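Local coordinates for glycoside hydrolase family protein (Novosphingobium sp. PP1Y, PDB 6Q2F) that probably hydrolyses the glycosidic bond of terminal alpha-L-rhamnose in rhamnosylated compounds, at residues M650-K658 against N1096-G1104. Residues are numbered along the deposited sequence; the frame is centred on the assembly and turned at random.
Sequences MAPWAFAPK and NTWVNRLIG
Trp-653 and Trp-1098 meet in an offset edge-to-face pair, the edge of Trp-1098 directed at the face of Trp-653, with the five-membered rings at 82° and their centroids 5.3 Å apart. The two side chains extend alongside each other with the same heading, and CD1 of Trp-653 lies 3.9 Å from CD1 of Trp-1098. Further along the Trp-653 indole, Leu-1102 comes in roughly perpendicular to it, and Leu-1102 CD1 lies 4.1 Å from Trp-653 CE3. Pro-690 touches both indoles, while Trp-1098 NE1 donates to the carbonyl of Gln-704, which ties down its polar end.

Thr-1097 is the next largest contributor. Its chi1 of 65° places OG1 over the backbone, where it accepts a weak capping bond from Val-1099 N at the start of helix 1099-1105. The methyl CG2 is thereby turned to the facing loop, 4.0 Å from Ala-656 CB and 3.6 Å from Phe-655 O. Trp-653 O lies against both Thr-1097 CB and Val-1099 CG2, 3.4 Å from each, and Val-1099 CG2 also rests 3.7 Å from Ala-654 CA.

This loop follows strand 642-649 of the (beta/alpha)8 barrel, whereas the helix follows strand 1086-1095 of a beta-sandwich consistent with a galactose-binding-like domain. No hydrogen bond joins the two segments: rings, methyls and carbonyls in van der Waals contact make up the buried contact. Phe-655 O, bonded to Trp-707 NE1, and Pro-652 O, bonded to Tyr-1121 OH, thus have their polar partners outside the segments while meeting methyl carbons across the contact.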
HETATM    1  N   MSE A 650     -11.663  -7.373  12.868  1.00 46.45           N
HETATM    2  CA  MSE A 650     -12.444  -8.321  13.655  1.00 54.55           C
HETATM    3  C   MSE A 650     -11.642  -8.919  14.816  1.00 56.65           C
HETATM    4  O   MSE A 650     -11.628 -10.131  15.031  1.00 53.59           O
HETATM    5  CB  MSE A 650     -12.995  -9.417  12.745  1.00 71.81           C
HETATM    6  CG  MSE A 650     -14.028  -8.893  11.760  1.00 92.95           C
HETATM    7 SE   MSE A 650     -14.822 -10.266  10.647  1.00120.94          SE
HETATM    8  CE  MSE A 650     -13.397 -10.615   9.367  1.00126.44           C
ATOM      9  N   ALA A 651     -10.972  -8.043  15.558  1.00 53.14           N
ATOM     10  CA  ALA A 651     -10.222  -8.422  16.757  1.00 49.12           C
ATOM     11  C   ALA A 651     -10.448  -7.356  17.822  1.00 42.34           C
ATOM     12  O   ALA A 651      -9.536  -6.604  18.182  1.00 45.06           O
ATOM     13  CB  ALA A 651      -8.735  -8.600  16.435  1.00 40.90           C
ATOM     14  N   PRO A 652     -11.665  -7.277  18.359  1.00 37.80           N
ATOM     15  CA  PRO A 652     -12.043  -6.153  19.238  1.00 38.36           C
ATOM     16  C   PRO A 652     -11.171  -6.045  20.481  1.00 34.55           C
ATOM     17  O   PRO A 652     -11.156  -6.937  21.330  1.00 30.85           O
ATOM     18  CB  PRO A 652     -13.493  -6.475  19.609  1.00 38.74           C
ATOM     19  CG  PRO A 652     -13.926  -7.526  18.652  1.00 45.55           C
ATOM     20  CD  PRO A 652     -12.723  -8.291  18.264  1.00 37.39           C
ATOM     21  N   TRP A 653     -10.467  -4.917  20.599  1.00 36.88           N
ATOM     22  CA  TRP A 653      -9.648  -4.591  21.770  1.00 33.20           C
ATOM     23  C   TRP A 653      -8.730  -5.742  22.177  1.00 36.81           C
ATOM     24  O   TRP A 653      -8.334  -5.865  23.338  1.00 39.98           O
ATOM     25  CB  TRP A 653     -10.526  -4.140  22.943  1.00 31.73           C
ATOM     26  CG  TRP A 653     -11.103  -2.762  22.685  1.00 30.03           C
ATOM     27  CD1 TRP A 653     -10.520  -1.564  22.992  1.00 25.83           C
ATOM     28  CD2 TRP A 653     -12.345  -2.448  22.028  1.00 26.17           C
ATOM     29  NE1 TRP A 653     -11.326  -0.532  22.580  1.00 33.13           N
ATOM     30  CE2 TRP A 653     -12.448  -1.044  21.984  1.00 31.59           C
ATOM     31  CE3 TRP A 653     -13.383  -3.219  21.490  1.00 32.66           C
ATOM     32  CZ2 TRP A 653     -13.541  -0.389  21.406  1.00 30.62           C
ATOM     33  CZ3 TRP A 653     -14.465  -2.566  20.906  1.00 31.67           C
ATOM     34  CH2 TRP A 653     -14.534  -1.167  20.868  1.00 32.25           C
ATOM     35  N   ALA A 654      -8.322  -6.564  21.210  1.00 31.98           N
ATOM     36  CA  ALA A 654      -7.532  -7.755  21.498  1.00 42.17           C
ATOM     37  C   ALA A 654      -6.023  -7.523  21.363  1.00 41.00           C
ATOM     38  O   ALA A 654      -5.290  -8.422  20.935  1.00 46.08           O
ATOM     39  CB  ALA A 654      -8.001  -8.907  20.611  1.00 41.38           C
ATOM     40  N   PHE A 655      -5.526  -6.355  21.749  1.00 30.99           N
ATOM     41  CA  PHE A 655      -4.103  -6.081  21.599  1.00 30.19           C
ATOM     42  C   PHE A 655      -3.569  -5.287  22.776  1.00 31.58           C
ATOM     43  O   PHE A 655      -4.144  -4.275  23.179  1.00 29.39           O
ATOM     44  CB  PHE A 655      -3.803  -5.290  20.291  1.00 29.78           C
ATOM     45  CG  PHE A 655      -4.310  -5.942  19.049  1.00 36.44           C
ATOM     46  CD1 PHE A 655      -5.602  -5.682  18.594  1.00 35.35           C
ATOM     47  CD2 PHE A 655      -3.490  -6.795  18.317  1.00 30.06           C
ATOM     48  CE1 PHE A 655      -6.072  -6.273  17.411  1.00 38.27           C
ATOM     49  CE2 PHE A 655      -3.943  -7.392  17.135  1.00 34.16           C
ATOM     50  CZ  PHE A 655      -5.233  -7.130  16.677  1.00 35.83           C
ATOM     51  N   ALA A 656      -2.464  -5.761  23.307  1.00 34.30           N
ATOM     52  CA  ALA A 656      -1.596  -5.030  24.204  1.00 35.72           C
ATOM     53  C   ALA A 656      -0.257  -4.915  23.494  1.00 32.14           C
ATOM     54  O   ALA A 656      -0.035  -5.601  22.490  1.00 27.41           O
ATOM     55  CB  ALA A 656      -1.450  -5.754  25.551  1.00 24.75           C
ATOM     56  N   PRO A 657       0.651  -4.049  23.955  1.00 31.50           N
ATOM     57  CA  PRO A 657       1.926  -3.883  23.231  1.00 32.99           C
ATOM     58  C   PRO A 657       2.660  -5.194  23.008  1.00 33.53           C
ATOM     59  O   PRO A 657       3.340  -5.353  21.985  1.00 32.60           O
ATOM     60  CB  PRO A 657       2.706  -2.926  24.136  1.00 32.60           C
ATOM     61  CG  PRO A 657       1.632  -2.132  24.823  1.00 35.28           C
ATOM     62  CD  PRO A 657       0.545  -3.121  25.098  1.00 28.74           C
ATOM     63  N   LYS A 658       2.479  -6.153  23.891  1.00 31.02           N
ATOM     64  CA  LYS A 658       3.124  -7.439  23.742  1.00 34.65           C
ATOM     65  C   LYS A 658       2.694  -8.090  22.430  1.00 29.44           C
ATOM     66  O   LYS A 658       3.448  -8.771  21.826  1.00 31.37           O
ATOM     67  CB  LYS A 658       2.920  -8.345  24.968  1.00 33.28           C
ATOM     68  CG  LYS A 658       1.780  -9.324  24.884  1.00 39.95           C
ATOM     69  CD  LYS A 658       1.374  -9.879  26.236  1.00 48.53           C
ATOM     70  CE  LYS A 658       2.517 -10.575  26.967  1.00 56.28           C
ATOM     71  NZ  LYS A 658       2.118 -11.640  27.909  1.00 52.44           N
ATOM     72  N   ASN A1096      -4.217  -4.996  31.626  1.00 30.85           N
ATOM     73  CA  ASN A1096      -4.557  -5.981  30.606  1.00 30.65           C
ATOM     74  C   ASN A1096      -5.429  -5.297  29.550  1.00 34.55           C
ATOM     75  O   ASN A1096      -5.573  -4.074  29.550  1.00 35.69           O
ATOM     76  CB  ASN A1096      -5.248  -7.193  31.228  1.00 30.28           C
ATOM     77  CG  ASN A1096      -6.534  -6.823  31.936  1.00 38.50           C
ATOM     78  OD1 ASN A1096      -6.772  -5.648  32.231  1.00 36.25           O
ATOM     79  ND2 ASN A1096      -7.365  -7.826  32.229  1.00 34.71           N
ATOM     80  N   THR A1097      -6.007  -6.093  28.651  1.00 36.57           N
ATOM     81  CA  THR A1097      -6.895  -5.583  27.613  1.00 36.49           C
ATOM     82  C   THR A1097      -8.347  -5.570  28.102  1.00 37.74           C
ATOM     83  O   THR A1097      -8.687  -6.117  29.153  1.00 41.04           O
ATOM     84  CB  THR A1097      -6.811  -6.430  26.344  1.00 33.39           C
ATOM     85  OG1 THR A1097      -7.299  -7.750  26.626  1.00 36.40           O
ATOM     86  CG2 THR A1097      -5.369  -6.499  25.801  1.00 27.18           C
ATOM     87  N   TRP A1098      -9.214  -4.942  27.302  1.00 38.14           N
ATOM     88  CA  TRP A1098     -10.649  -4.936  27.577  1.00 33.11           C
ATOM     89  C   TRP A1098     -11.325  -6.267  27.316  1.00 32.69           C
ATOM     90  O   TRP A1098     -12.526  -6.377  27.589  1.00 35.61           O
ATOM     91  CB  TRP A1098     -11.360  -3.888  26.719  1.00 28.83           C
ATOM     92  CG  TRP A1098     -11.353  -2.534  27.305  1.00 30.44           C
ATOM     93  CD1 TRP A1098     -10.663  -1.431  26.842  1.00 27.41           C
ATOM     94  CD2 TRP A1098     -12.058  -2.111  28.475  1.00 30.53           C
ATOM     95  NE1 TRP A1098     -10.917  -0.348  27.661  1.00 28.54           N
ATOM     96  CE2 TRP A1098     -11.774  -0.738  28.663  1.00 27.40           C
ATOM     97  CE3 TRP A1098     -12.923  -2.753  29.376  1.00 32.71           C
ATOM     98  CZ2 TRP A1098     -12.310  -0.001  29.730  1.00 27.76           C
ATOM     99  CZ3 TRP A1098     -13.461  -2.015  30.430  1.00 37.23           C
ATOM    100  CH2 TRP A1098     -13.150  -0.655  30.598  1.00 34.80           C
ATOM    101  N   VAL A1099     -10.605  -7.263  26.795  1.00 36.63           N
ATOM    102  CA  VAL A1099     -11.255  -8.468  26.279  1.00 38.38           C
ATOM    103  C   VAL A1099     -12.082  -9.150  27.368  1.00 42.22           C
ATOM    104  O   VAL A1099     -13.232  -9.552  27.144  1.00 46.04           O
ATOM    105  CB  VAL A1099     -10.200  -9.423  25.688  1.00 39.12           C
ATOM    106  CG1 VAL A1099     -10.798 -10.794  25.394  1.00 30.53           C
ATOM    107  CG2 VAL A1099      -9.594  -8.820  24.434  1.00 33.25           C
ATOM    108  N   ASN A1100     -11.503  -9.295  28.561  1.00 42.90           N
ATOM    109  CA  ASN A1100     -12.118 -10.129  29.584  1.00 41.31           C
ATOM    110  C   ASN A1100     -13.370  -9.470  30.149  1.00 40.46           C
ATOM    111  O   ASN A1100     -14.371 -10.145  30.394  1.00 47.07           O
ATOM    112  CB  ASN A1100     -11.105 -10.427  30.698  1.00 40.37           C
ATOM    113  CG  ASN A1100     -10.032 -11.434  30.281  1.00 48.84           C
ATOM    114  OD1 ASN A1100     -10.039 -11.944  29.159  1.00 42.36           O
ATOM    115  ND2 ASN A1100      -9.102 -11.724  31.194  1.00 39.65           N
ATOM    116  N   ARG A1101     -13.332  -8.154  30.377  1.00 34.36           N
ATOM    117  CA  ARG A1101     -14.524  -7.448  30.848  1.00 39.72           C
ATOM    118  C   ARG A1101     -15.611  -7.409  29.783  1.00 42.05           C
ATOM    119  O   ARG A1101     -16.799  -7.335  30.114  1.00 39.65           O
ATOM    120  CB  ARG A1101     -14.164  -6.022  31.272  1.00 37.78           C
ATOM    121  CG  ARG A1101     -15.283  -5.299  32.001  1.00 40.47           C
ATOM    122  CD  ARG A1101     -15.670  -6.078  33.281  1.00 40.84           C
ATOM    123  NE  ARG A1101     -16.892  -6.856  33.123  1.00 34.75           N
ATOM    124  CZ  ARG A1101     -17.503  -7.508  34.111  1.00 42.42           C
ATOM    125  NH1 ARG A1101     -17.009  -7.476  35.336  1.00 41.83           N
ATOM    126  NH2 ARG A1101     -18.619  -8.185  33.876  1.00 36.88           N
ATOM    127  N   LEU A1102     -15.220  -7.423  28.508  1.00 38.43           N
ATOM    128  CA  LEU A1102     -16.196  -7.542  27.433  1.00 32.06           C
ATOM    129  C   LEU A1102     -16.860  -8.909  27.474  1.00 39.61           C
ATOM    130  O   LEU A1102     -18.087  -9.018  27.402  1.00 48.70           O
ATOM    131  CB  LEU A1102     -15.520  -7.314  26.077  1.00 31.01           C
ATOM    132  CG  LEU A1102     -15.100  -5.892  25.695  1.00 35.19           C
ATOM    133  CD1 LEU A1102     -14.184  -5.929  24.482  1.00 28.97           C
ATOM    134  CD2 LEU A1102     -16.346  -5.053  25.387  1.00 37.26           C
ATOM    135  N   ILE A1103     -16.055  -9.969  27.582  1.00 44.93           N
ATOM    136  CA  ILE A1103     -16.627 -11.300  27.743  1.00 45.86           C
ATOM    137  C   ILE A1103     -17.476 -11.365  29.005  1.00 44.47           C
ATOM    138  O   ILE A1103     -18.600 -11.878  28.988  1.00 48.40           O
ATOM    139  CB  ILE A1103     -15.509 -12.350  27.746  1.00 42.81           C
ATOM    140  CG1 ILE A1103     -14.799 -12.319  26.391  1.00 40.23           C
ATOM    141  CG2 ILE A1103     -16.095 -13.718  28.080  1.00 39.88           C
ATOM    142  CD1 ILE A1103     -13.492 -13.071  26.376  1.00 46.56           C
ATOM    143  N   GLY A1104     -16.970 -10.808  30.107  1.00 44.70           N
ATOM    144  CA  GLY A1104     -17.720 -10.835  31.352  1.00 43.20           C
ATOM    145  C   GLY A1104     -19.086 -10.194  31.232  1.00 46.96           C
ATOM    146  O   GLY A1104     -20.022 -10.585  31.929  1.00 45.61           O
TER